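Local coordinates for HcgB (Methanococcus maripaludis, PDB 5D5P), which acts as a guanylyltransferase in the biosynthesis of the iron-guanylylpyridinol (FeGP) cofactor of [Fe]-hydrogenase, at the interface of chains A and B. Coordinates in Å, arbitrary orientation; residue numbers count along the deposited sequence, not the author numbering. Chains: chain A/B, HcgB.

The interface of chains A and B. Residues chain A 19, 22, 26-27, 30, 123, 152-154; chain B 107-110, 130-133.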
loop_
_atom_site.group_PDB
_atom_site.type_symbol
_atom_site.label_atom_id
_atom_site.label_comp_id
_atom_site.label_asym_id
_atom_site.label_seq_id
_atom_site.Cartn_x
_atom_site.Cartn_y
_atom_site.Cartn_z
ATOM N N ARG A 19 17.144 -14.876 0.644
ATOM C CA ARG A 19 15.999 -14.373 -0.090
ATOM C C ARG A 19 16.531 -13.364 -1.092
ATOM O O ARG A 19 16.744 -12.195 -0.768
ATOM C CB ARG A 19 14.959 -13.748 0.857
ATOM C CG ARG A 19 13.710 -13.157 0.157
ATOM C CD ARG A 19 12.684 -14.243 -0.176
ATOM N NE ARG A 19 11.461 -13.720 -0.785
ATOM C CZ ARG A 19 10.658 -14.440 -1.568
ATOM N NH1 ARG A 19 9.567 -13.885 -2.087
ATOM N NH2 ARG A 19 10.976 -15.699 -1.866
ATOM N N ASP A 22 11.895 -12.722 -5.872
ATOM C CA ASP A 22 10.701 -13.553 -5.902
ATOM C C ASP A 22 10.854 -14.755 -6.821
ATOM O O ASP A 22 11.807 -14.848 -7.607
ATOM C CB ASP A 22 9.484 -12.721 -6.305
ATOM C CG ASP A 22 9.380 -11.430 -5.514
ATOM O OD1 ASP A 22 10.119 -11.286 -4.514
ATOM O OD2 ASP A 22 8.544 -10.575 -5.877
ATOM N N GLU A 26 5.629 -18.354 -6.435
ATOM C CA GLU A 26 4.893 -17.474 -5.537
ATOM C C GLU A 26 3.823 -16.727 -6.315
ATOM O O GLU A 26 2.691 -16.569 -5.857
ATOM C CB GLU A 26 5.856 -16.509 -4.826
ATOM C CG GLU A 26 6.788 -17.236 -3.844
ATOM C CD GLU A 26 8.059 -16.459 -3.496
ATOM O OE1 GLU A 26 8.299 -15.385 -4.084
ATOM O OE2 GLU A 26 8.848 -16.949 -2.650
ATOM N N ILE A 27 4.172 -16.307 -7.521
ATOM C CA ILE A 27 3.207 -15.656 -8.398
ATOM C C ILE A 27 2.096 -16.630 -8.814
ATOM O O ILE A 27 0.910 -16.291 -8.777
ATOM C CB ILE A 27 3.916 -15.094 -9.648
ATOM C CG1 ILE A 27 4.748 -13.880 -9.238
ATOM C CG2 ILE A 27 2.894 -14.712 -10.729
ATOM C CD1 ILE A 27 3.888 -12.756 -8.753
ATOM N N ILE A 30 -0.385 -17.059 -6.009
ATOM C CA ILE A 30 -1.283 -15.907 -5.902
ATOM C C ILE A 30 -2.364 -15.966 -7.003
ATOM O O ILE A 30 -3.563 -15.746 -6.750
ATOM C CB ILE A 30 -0.487 -14.585 -5.991
ATOM C CG1 ILE A 30 0.308 -14.360 -4.695
ATOM C CG2 ILE A 30 -1.450 -13.397 -6.221
ATOM C CD1 ILE A 30 1.354 -13.217 -4.780
ATOM N N LEU A 123 -2.351 -10.058 -1.169
ATOM C CA LEU A 123 -1.863 -10.725 -2.373
ATOM C C LEU A 123 -1.309 -9.736 -3.399
ATOM O O LEU A 123 -0.321 -9.994 -4.057
ATOM C CB LEU A 123 -2.986 -11.558 -3.006
ATOM C CG LEU A 123 -3.691 -12.522 -2.060
ATOM C CD1 LEU A 123 -4.721 -13.304 -2.843
ATOM C CD2 LEU A 123 -2.666 -13.502 -1.476
ATOM N N ARG A 152 -0.046 -6.708 -12.010
ATOM C CA ARG A 152 1.256 -6.797 -11.371
ATOM C C ARG A 152 1.506 -8.163 -10.738
ATOM O O ARG A 152 2.643 -8.447 -10.377
ATOM C CB ARG A 152 1.446 -5.676 -10.353
ATOM C CG ARG A 152 0.503 -5.696 -9.241
ATOM C CD ARG A 152 0.615 -4.372 -8.469
ATOM N NE ARG A 152 1.842 -4.250 -7.680
ATOM C CZ ARG A 152 2.102 -4.933 -6.564
ATOM N NH1 ARG A 152 3.239 -4.707 -5.914
ATOM N NH2 ARG A 152 1.261 -5.875 -6.114
ATOM N N ILE A 153 0.485 -9.035 -10.656
ATOM C CA ILE A 153 0.763 -10.435 -10.318
ATOM C C ILE A 153 0.451 -11.377 -11.490
ATOM O O ILE A 153 0.336 -12.592 -11.308
ATOM C CB ILE A 153 0.028 -10.914 -9.029
ATOM C CG1 ILE A 153 -1.461 -10.549 -9.014
ATOM C CG2 ILE A 153 0.709 -10.292 -7.824
ATOM C CD1 ILE A 153 -2.332 -11.442 -9.922
ATOM N N GLY A 154 0.367 -10.805 -12.690
ATOM C CA GLY A 154 0.362 -11.580 -13.927
ATOM C C GLY A 154 -1.001 -11.941 -14.480
ATOM O O GLY A 154 -1.110 -12.751 -15.416
ATOM N N PRO B 107 4.936 -13.232 -0.019
ATOM C CA PRO B 107 5.877 -13.455 -1.129
ATOM C C PRO B 107 5.182 -13.492 -2.494
ATOM O O PRO B 107 4.205 -14.227 -2.678
ATOM C CB PRO B 107 6.479 -14.811 -0.793
ATOM C CG PRO B 107 6.430 -14.863 0.706
ATOM C CD PRO B 107 5.151 -14.189 1.087
ATOM N N GLY B 108 5.686 -12.686 -3.425
ATOM C CA GLY B 108 5.097 -12.585 -4.751
ATOM C C GLY B 108 4.227 -11.354 -4.972
ATOM O O GLY B 108 3.886 -11.032 -6.106
ATOM N N SER B 109 3.893 -10.646 -3.905
ATOM C CA SER B 109 2.999 -9.504 -3.991
ATOM C C SER B 109 3.694 -8.231 -4.460
ATOM O O SER B 109 3.067 -7.161 -4.523
ATOM C CB SER B 109 2.363 -9.239 -2.617
ATOM O OG SER B 109 3.365 -8.976 -1.636
ATOM N N GLY B 110 4.993 -8.330 -4.745
ATOM C CA GLY B 110 5.723 -7.162 -5.218
ATOM C C GLY B 110 6.071 -6.177 -4.113
ATOM O O GLY B 110 6.020 -6.503 -2.924
ATOM N N SER B 130 6.489 -7.315 -8.806
ATOM C CA SER B 130 7.574 -8.270 -8.619
ATOM C C SER B 130 8.506 -8.270 -9.847
ATOM O O SER B 130 8.070 -7.998 -10.969
ATOM C CB SER B 130 6.990 -9.666 -8.374
ATOM O OG SER B 130 7.966 -10.671 -8.562
ATOM N N SER B 131 9.787 -8.556 -9.626
ATOM C CA SER B 131 10.763 -8.671 -10.719
ATOM C C SER B 131 10.443 -9.812 -11.669
ATOM O O SER B 131 10.874 -9.812 -12.818
ATOM C CB SER B 131 12.170 -8.894 -10.161
ATOM O OG SER B 131 12.567 -7.823 -9.329
ATOM N N ILE B 132 9.679 -10.782 -11.184
ATOM C CA ILE B 132 9.238 -11.913 -12.004
ATOM C C ILE B 132 8.305 -11.413 -13.106
ATOM O O ILE B 132 8.317 -11.910 -14.235
ATOM C CB ILE B 132 8.529 -12.988 -11.131
ATOM C CG1 ILE B 132 9.520 -13.601 -10.126
ATOM C CG2 ILE B 132 7.882 -14.079 -12.001
ATOM C CD1 ILE B 132 10.502 -14.601 -10.751
ATOM N N ILE B 133 7.516 -10.396 -12.761
ATOM C CA ILE B 133 6.518 -9.830 -13.659
ATOM C C ILE B 133 7.150 -8.750 -14.521
ATOM O O ILE B 133 6.934 -8.689 -15.733
ATOM C CB ILE B 133 5.326 -9.239 -12.865
ATOM C CG1 ILE B 133 4.582 -10.356 -12.136
ATOM C CG2 ILE B 133 4.382 -8.492 -13.793
ATOM C CD1 ILE B 133 3.994 -11.405 -13.069
HETATM O O HOH W 1 2.903 -16.712 -2.966
HETATM O O HOH W 2 3.950 -8.442 -7.874
#
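The loop of B:Gly108 packs against helix 24-35 of chain A, a worked example of one subunit seating a loop on a helix of its copy. The deposited assembly holds two copies related by a two-fold, probably the biological dimer, so this patch has a twin with the chains exchanged. The tight part lies around B:Gly108, a residue with positive phi (102°) whose bare backbone faces the helix. A:Ile30 points its CD1 methyl at the carbonyl carbon of B:Gly108, 3.4 Å away, while CD1 of A:Ile27 meets the carbonyl oxygen of the same B:Gly108. CG1 of B:Ile133 lies 3.2 Å from O of A:Arg152. A:Ile27 touches the isoleucines more loosely, running antiparallel alongside B:Ile132 and crossing B:Ile133 obliquely.

At one flank, A:Arg152 bends at chi3 (-72°) and presents its guanidinium end-on: NH1 (2.8 Å) and NH2 (2.7 Å) both donate to the backbone O of B:Ser109. The NH1 bond lies on a carbonyl lone pair, whereas NH2 comes from above the carbonyl plane. Water 2 ties the carbonyls of A:Arg152 and B:Gly108 to the amide of B:Ser130.

The opposite flank is less well ordered and water-bridged. In its looser part A:Glu26, extended beyond CG, lays its carboxylate carbon CD 3.5 Å from CB of B:Pro107, the side chains crossing at about a right angle. Within chain A, the poorly ordered A:Arg19 meets this carboxylate end-on: NH2 donates to OE2, which accepts through its syn lone pair, at 2.6 Å, while NH1 donates to OE1 from above the carboxylate plane. An alanine at A:Glu26 would remove this carboxylate and would probably leave the A:Arg19 guanidinium less fixed and B:Pro107 less well covered. Water 1 bridges the backbone oxygens of A:Glu26 and B:Pro107. A:Asp22, poorly ordered yet well buried by the partner, sets its CB and carbonyl oxygen against B:Ile132. OG of B:Ser130, anti to its backbone N (chi1 163°), donates to the anti lone pair of A:Asp22 OD2, 2.7 Å away; the amide of B:Ile132 donates to OG in turn.

In the fold, helix 24-35 with the loop leading into it, and the segment following helix 138-151, receive two loops of chain B, one preceding strand 111-117 and the other following strand 122-128.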